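Local coordinates for alanyl-tRNA synthetase (PDB 3G98), which attaches alanine to its cognate tRNA, with a C-Ala domain that probably helps bring editing and aminoacylation together on one tRNA, at residues A[10-24]-A[37-51]. Numbering follows the deposited sequence. Where two conformers were deposited one is given.
Sequences TLHYGVFEEVEPEEL and KDVVFIASRKGDKIN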
loop_
_atom_site.group_PDB
_atom_site.type_symbol
_atom_site.label_atom_id
_atom_site.label_comp_id
_atom_site.label_asym_id
_atom_site.label_seq_id
_atom_site.Cartn_x
_atom_site.Cartn_y
_atom_site.Cartn_z
ATOM N N THR A 10 3.048 12.141 1.819
ATOM C CA THR A 10 1.596 12.149 2.014
ATOM C C THR A 10 1.056 10.734 1.798
ATOM O O THR A 10 1.134 10.182 0.692
ATOM C CB THR A 10 0.871 13.133 1.061
ATOM O OG1 THR A 10 1.313 14.473 1.312
ATOM C CG2 THR A 10 -0.641 13.070 1.263
ATOM N N LEU A 11 0.522 10.146 2.864
ATOM C CA LEU A 11 0.002 8.783 2.809
ATOM C C LEU A 11 -1.495 8.757 2.526
ATOM O O LEU A 11 -2.275 9.406 3.219
ATOM C CB LEU A 11 0.301 8.032 4.110
ATOM C CG LEU A 11 -0.255 6.605 4.193
ATOM C CD1 LEU A 11 0.371 5.712 3.134
ATOM C CD2 LEU A 11 -0.032 6.016 5.589
ATOM N N HIS A 12 -1.878 8.023 1.484
ATOM C CA HIS A 12 -3.282 7.770 1.165
ATOM C C HIS A 12 -3.557 6.287 1.391
ATOM O O HIS A 12 -2.876 5.416 0.826
ATOM C CB HIS A 12 -3.591 8.137 -0.293
ATOM C CG HIS A 12 -3.194 9.531 -0.661
ATOM N ND1 HIS A 12 -4.014 10.619 -0.446
ATOM C CD2 HIS A 12 -2.060 10.019 -1.218
ATOM C CE1 HIS A 12 -3.401 11.717 -0.854
ATOM N NE2 HIS A 12 -2.214 11.380 -1.326
ATOM N N TYR A 13 -4.546 5.978 2.214
ATOM C CA TYR A 13 -4.785 4.583 2.536
ATOM C C TYR A 13 -6.232 4.252 2.797
ATOM O O TYR A 13 -7.024 5.100 3.220
ATOM C CB TYR A 13 -3.909 4.132 3.713
ATOM C CG TYR A 13 -4.317 4.741 5.038
ATOM C CD1 TYR A 13 -5.227 4.096 5.865
ATOM C CD2 TYR A 13 -3.803 5.969 5.452
ATOM C CE1 TYR A 13 -5.617 4.653 7.081
ATOM C CE2 TYR A 13 -4.183 6.536 6.665
ATOM C CZ TYR A 13 -5.089 5.870 7.472
ATOM O OH TYR A 13 -5.474 6.422 8.674
ATOM N N GLY A 14 -6.572 2.995 2.553
ATOM C CA GLY A 14 -7.923 2.534 2.822
ATOM C C GLY A 14 -8.119 1.115 2.361
ATOM O O GLY A 14 -7.379 0.618 1.512
ATOM N N VAL A 15 -9.116 0.447 2.924
ATOM C CA VAL A 15 -9.435 -0.901 2.480
ATOM C C VAL A 15 -10.870 -0.906 1.981
ATOM O O VAL A 15 -11.758 -0.326 2.613
ATOM C CB VAL A 15 -9.240 -1.944 3.619
ATOM C CG1 VAL A 15 -9.912 -1.474 4.897
ATOM C CG2 VAL A 15 -9.763 -3.298 3.194
ATOM N N PHE A 16 -11.076 -1.515 0.817
ATOM C CA PHE A 16 -12.363 -1.516 0.150
ATOM C C PHE A 16 -12.920 -2.931 0.177
ATOM O O PHE A 16 -12.179 -3.887 0.348
ATOM C CB PHE A 16 -12.198 -1.073 -1.309
ATOM C CG PHE A 16 -11.638 0.316 -1.468
ATOM C CD1 PHE A 16 -10.269 0.527 -1.547
ATOM C CD2 PHE A 16 -12.484 1.410 -1.537
ATOM C CE1 PHE A 16 -9.753 1.807 -1.697
ATOM C CE2 PHE A 16 -11.979 2.698 -1.683
ATOM C CZ PHE A 16 -10.609 2.897 -1.761
ATOM N N GLU A 17 -14.225 -3.068 0.010
ATOM C CA GLU A 17 -14.795 -4.402 -0.128
ATOM C C GLU A 17 -14.958 -4.712 -1.600
ATOM O O GLU A 17 -15.432 -3.867 -2.369
ATOM C CB GLU A 17 -16.171 -4.492 0.551
ATOM C CG GLU A 17 -16.185 -4.151 2.033
ATOM C CD GLU A 17 -15.737 -5.310 2.911
ATOM O OE1 GLU A 17 -15.934 -6.476 2.517
ATOM O OE2 GLU A 17 -15.193 -5.055 4.001
ATOM N N GLU A 18 -14.568 -5.922 -1.981
ATOM C CA GLU A 18 -14.934 -6.508 -3.271
ATOM C C GLU A 18 -14.331 -5.855 -4.520
ATOM O O GLU A 18 -14.840 -6.052 -5.625
ATOM C CB GLU A 18 -16.468 -6.569 -3.413
ATOM C CG GLU A 18 -17.205 -6.982 -2.142
ATOM C CD GLU A 18 -16.909 -8.412 -1.701
ATOM O OE1 GLU A 18 -16.276 -9.173 -2.467
ATOM O OE2 GLU A 18 -17.322 -8.778 -0.579
ATOM N N VAL A 19 -13.249 -5.096 -4.365
ATOM C CA VAL A 19 -12.581 -4.502 -5.523
ATOM C C VAL A 19 -11.633 -5.507 -6.168
ATOM O O VAL A 19 -10.873 -6.174 -5.471
ATOM C CB VAL A 19 -11.813 -3.216 -5.127
ATOM C CG1 VAL A 19 -10.896 -2.770 -6.248
ATOM C CG2 VAL A 19 -12.802 -2.111 -4.766
ATOM N N GLU A 20 -11.680 -5.624 -7.493
ATOM C CA GLU A 20 -10.795 -6.552 -8.193
ATOM C C GLU A 20 -9.341 -6.099 -8.101
ATOM O O GLU A 20 -9.059 -4.897 -8.120
ATOM C CB GLU A 20 -11.225 -6.731 -9.656
ATOM C CG GLU A 20 -12.629 -7.301 -9.816
ATOM C CD GLU A 20 -12.804 -8.637 -9.111
ATOM O OE1 GLU A 20 -11.811 -9.383 -8.981
ATOM O OE2 GLU A 20 -13.939 -8.943 -8.689
ATOM N N PRO A 21 -8.413 -7.060 -7.986
ATOM C CA PRO A 21 -6.987 -6.770 -7.824
ATOM C C PRO A 21 -6.457 -5.848 -8.918
ATOM O O PRO A 21 -5.713 -4.922 -8.630
ATOM C CB PRO A 21 -6.329 -8.145 -7.968
ATOM C CG PRO A 21 -7.385 -9.116 -7.613
ATOM C CD PRO A 21 -8.682 -8.510 -8.019
ATOM N N GLU A 22 -6.832 -6.102 -10.168
ATOM C CA GLU A 22 -6.311 -5.286 -11.270
ATOM C C GLU A 22 -6.867 -3.855 -11.215
ATOM O O GLU A 22 -6.177 -2.890 -11.575
ATOM C CB GLU A 22 -6.555 -5.954 -12.626
ATOM C CG GLU A 22 -5.549 -7.086 -12.931
ATOM C CD GLU A 22 -4.097 -6.601 -12.973
ATOM O OE1 GLU A 22 -3.828 -5.570 -13.623
ATOM O OE2 GLU A 22 -3.222 -7.253 -12.359
ATOM N N GLU A 23 -8.100 -3.732 -10.734
ATOM C CA GLU A 23 -8.747 -2.437 -10.542
ATOM C C GLU A 23 -8.092 -1.680 -9.382
ATOM O O GLU A 23 -7.845 -0.471 -9.453
ATOM C CB GLU A 23 -10.243 -2.636 -10.265
ATOM C CG GLU A 23 -11.042 -3.100 -11.483
ATOM C CD GLU A 23 -12.494 -3.432 -11.153
ATOM O OE1 GLU A 23 -12.865 -3.463 -9.955
ATOM O OE2 GLU A 23 -13.266 -3.669 -12.106
ATOM N N LEU A 24 -7.809 -2.410 -8.310
ATOM C CA LEU A 24 -7.126 -1.844 -7.164
ATOM C C LEU A 24 -5.767 -1.285 -7.569
ATOM O O LEU A 24 -5.398 -0.171 -7.190
ATOM C CB LEU A 24 -6.962 -2.924 -6.097
ATOM C CG LEU A 24 -6.520 -2.499 -4.709
ATOM C CD1 LEU A 24 -7.644 -1.760 -4.024
ATOM C CD2 LEU A 24 -6.110 -3.746 -3.919
ATOM N N LYS A 37 5.234 13.357 -3.809
ATOM C CA LYS A 37 5.526 12.799 -2.492
ATOM C C LYS A 37 4.427 11.869 -1.973
ATOM O O LYS A 37 4.288 11.695 -0.767
ATOM C CB LYS A 37 5.766 13.924 -1.481
ATOM C CG LYS A 37 4.603 14.899 -1.350
ATOM C CD LYS A 37 4.899 15.985 -0.328
ATOM C CE LYS A 37 4.659 15.493 1.091
ATOM N NZ LYS A 37 5.034 16.525 2.101
ATOM N N ASP A 38 3.661 11.267 -2.879
ATOM C CA ASP A 38 2.548 10.395 -2.493
ATOM C C ASP A 38 2.977 8.952 -2.232
ATOM O O ASP A 38 3.778 8.390 -2.972
ATOM C CB ASP A 38 1.475 10.386 -3.583
ATOM C CG ASP A 38 0.845 11.747 -3.799
ATOM O OD1 ASP A 38 0.617 12.475 -2.809
ATOM O OD2 ASP A 38 0.576 12.087 -4.969
ATOM N N VAL A 39 2.427 8.370 -1.171
ATOM C CA VAL A 39 2.538 6.947 -0.899
ATOM C C VAL A 39 1.104 6.442 -0.774
ATOM O O VAL A 39 0.314 6.978 -0.002
ATOM C CB VAL A 39 3.310 6.652 0.424
ATOM C CG1 VAL A 39 3.423 5.141 0.653
ATOM C CG2 VAL A 39 4.704 7.295 0.413
ATOM N N VAL A 40 0.758 5.423 -1.548
ATOM C CA VAL A 40 -0.614 4.916 -1.558
ATOM C C VAL A 40 -0.606 3.477 -1.081
ATOM O O VAL A 40 0.115 2.639 -1.631
ATOM C CB VAL A 40 -1.206 4.969 -2.979
ATOM C CG1 VAL A 40 -2.638 4.444 -2.995
ATOM C CG2 VAL A 40 -1.111 6.383 -3.545
ATOM N N PHE A 41 -1.384 3.190 -0.042
ATOM C CA PHE A 41 -1.509 1.819 0.445
ATOM C C PHE A 41 -2.978 1.473 0.501
ATOM O O PHE A 41 -3.690 1.872 1.419
ATOM C CB PHE A 41 -0.832 1.681 1.817
ATOM C CG PHE A 41 -1.003 0.329 2.473
ATOM C CD1 PHE A 41 -0.921 -0.853 1.736
ATOM C CD2 PHE A 41 -1.214 0.243 3.845
ATOM C CE1 PHE A 41 -1.063 -2.097 2.361
ATOM C CE2 PHE A 41 -1.343 -0.988 4.470
ATOM C CZ PHE A 41 -1.277 -2.160 3.721
ATOM N N ILE A 42 -3.452 0.754 -0.507
ATOM C CA ILE A 42 -4.867 0.413 -0.529
ATOM C C ILE A 42 -5.036 -1.087 -0.631
ATOM O O ILE A 42 -4.147 -1.803 -1.099
ATOM C CB ILE A 42 -5.656 1.134 -1.647
ATOM C CG1 ILE A 42 -5.093 0.784 -3.026
ATOM C CG2 ILE A 42 -5.666 2.646 -1.403
ATOM C CD1 ILE A 42 -5.869 1.411 -4.189
ATOM N N ALA A 43 -6.182 -1.556 -0.174
ATOM C CA ALA A 43 -6.421 -2.980 -0.099
ATOM C C ALA A 43 -7.868 -3.264 -0.461
ATOM O O ALA A 43 -8.723 -2.368 -0.416
ATOM C CB ALA A 43 -6.115 -3.482 1.292
ATOM N N SER A 44 -8.131 -4.517 -0.823
ATOM C CA SER A 44 -9.488 -4.960 -1.113
ATOM C C SER A 44 -9.747 -6.249 -0.368
ATOM O O SER A 44 -9.002 -7.223 -0.518
ATOM C CB SER A 44 -9.671 -5.201 -2.601
ATOM O OG SER A 44 -10.952 -5.759 -2.866
ATOM N N ARG A 45 -10.790 -6.237 0.454
ATOM C CA ARG A 45 -11.200 -7.423 1.185
ATOM C C ARG A 45 -12.212 -8.189 0.344
ATOM O O ARG A 45 -13.231 -7.631 -0.075
ATOM C CB ARG A 45 -11.839 -7.044 2.520
ATOM C CG ARG A 45 -12.088 -8.251 3.399
ATOM C CD ARG A 45 -12.931 -7.943 4.624
ATOM N NE ARG A 45 -13.146 -9.173 5.388
ATOM C CZ ARG A 45 -12.876 -9.321 6.681
ATOM N NH1 ARG A 45 -12.414 -8.301 7.391
ATOM N NH2 ARG A 45 -13.093 -10.489 7.267
ATOM N N LYS A 46 -11.923 -9.461 0.094
ATOM C CA LYS A 46 -12.903 -10.361 -0.506
ATOM C C LYS A 46 -13.112 -11.535 0.439
ATOM O O LYS A 46 -12.368 -12.520 0.399
ATOM C CB LYS A 46 -12.438 -10.844 -1.881
ATOM C CG LYS A 46 -12.485 -9.754 -2.953
ATOM C CD LYS A 46 -11.677 -10.121 -4.193
ATOM C CE LYS A 46 -12.504 -10.881 -5.219
ATOM N NZ LYS A 46 -11.790 -10.966 -6.531
ATOM N N GLY A 47 -14.113 -11.411 1.307
ATOM C CA GLY A 47 -14.363 -12.425 2.322
ATOM C C GLY A 47 -13.184 -12.519 3.270
ATOM O O GLY A 47 -12.838 -11.547 3.938
ATOM N N ASP A 48 -12.560 -13.689 3.329
ATOM C CA ASP A 48 -11.455 -13.902 4.261
ATOM C C ASP A 48 -10.085 -13.717 3.611
ATOM O O ASP A 48 -9.052 -14.066 4.195
ATOM C CB ASP A 48 -11.568 -15.276 4.926
ATOM C CG ASP A 48 -12.614 -15.304 6.027
ATOM O OD1 ASP A 48 -12.850 -14.246 6.659
ATOM O OD2 ASP A 48 -13.194 -16.385 6.265
ATOM N N LYS A 49 -10.078 -13.159 2.404
ATOM C CA LYS A 49 -8.827 -12.858 1.719
ATOM C C LYS A 49 -8.654 -11.351 1.571
ATOM O O LYS A 49 -9.632 -10.596 1.590
ATOM C CB LYS A 49 -8.790 -13.529 0.344
ATOM C CG LYS A 49 -8.907 -15.047 0.399
ATOM C CD LYS A 49 -7.873 -15.644 1.350
ATOM C CE LYS A 49 -8.070 -17.147 1.517
ATOM N NZ LYS A 49 -7.981 -17.854 0.215
ATOM N N ILE A 50 -7.408 -10.916 1.418
ATOM C CA ILE A 50 -7.147 -9.509 1.170
ATOM C C ILE A 50 -6.035 -9.324 0.120
ATOM O O ILE A 50 -4.986 -9.970 0.168
ATOM C CB ILE A 50 -6.832 -8.751 2.493
ATOM C CG1 ILE A 50 -6.583 -7.265 2.240
ATOM C CG2 ILE A 50 -5.625 -9.381 3.218
ATOM C CD1 ILE A 50 -6.675 -6.432 3.516
ATOM N N ASN A 51 -6.301 -8.462 -0.847
ATOM C CA ASN A 51 -5.312 -8.099 -1.852
ATOM C C ASN A 51 -4.893 -6.666 -1.571
ATOM O O ASN A 51 -5.721 -5.851 -1.184
ATOM C CB ASN A 51 -5.915 -8.230 -3.258
ATOM C CG ASN A 51 -4.905 -7.958 -4.362
ATOM O OD1 ASN A 51 -4.585 -6.810 -4.657
ATOM N ND2 ASN A 51 -4.410 -9.025 -4.989
HETATM O O HOH W 1 -15.547 -8.856 1.302
#
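A beta-alpha-beta crossover pairs strand 10-17 with strand 38-46, so that Thr10 meets Asp38 and Glu17 meets Arg45 in parallel register. Nine backbone hydrogen bonds, from Thr10 N to Lys37 O through to Glu18 N to Arg45 O, alternate across the strands. Side chains emerge on two faces. On one, Leu11 CD1 lies 4.0 Å from Val39 CG1, and Val15 CG2 reaches Ala43 CB; helix 98-110 covers Tyr13, Val15 and Phe41. On the other, helix 21-31 packs: Leu24 CD1 touches Ile42 CD1 at 3.6 Å, while its second methyl, CD2, sits against Asn51 O. Phe16 turns its ring edge to Ile42, Phe16 CE1 coming 4.2 Å from Ile42 CB. His12 also works edge-on, NE2 giving a weak hydrogen bond of 3.4 Å to Asp38 OD1, the ring and carboxylate planes 71° apart; Thr35 holds the other carboxylate oxygen.

Where strand 10-17 ends, the chain heads toward the helix, and Ser44 ties down the connecting loop. With OG anti to the backbone N (chi1 174°), the Ser44 hydroxyl points at the loop and OG donates to Val19 O at 2.6 Å, in the carbonyl plane and on a lone pair. Next to it, Glu20 occupies the N-cap position, and Lys46, bent at chi3 (89°), crosses it at about a right angle to bring NZ within 2.9 Å of Glu20 OE1, a salt bridge that meets OE1 from the syn side, though well out of the carboxylate plane. With an alanine here the carboxylate is gone, and the Lys46 ammonium is likely to lose its mate and be free to swing away from the start of the helix. Strand pairing, a tied-down connecting loop and a helix packed over one face together exemplify the parallel beta-alpha-beta unit, here within a mixed sheet of the DHHA1 domain.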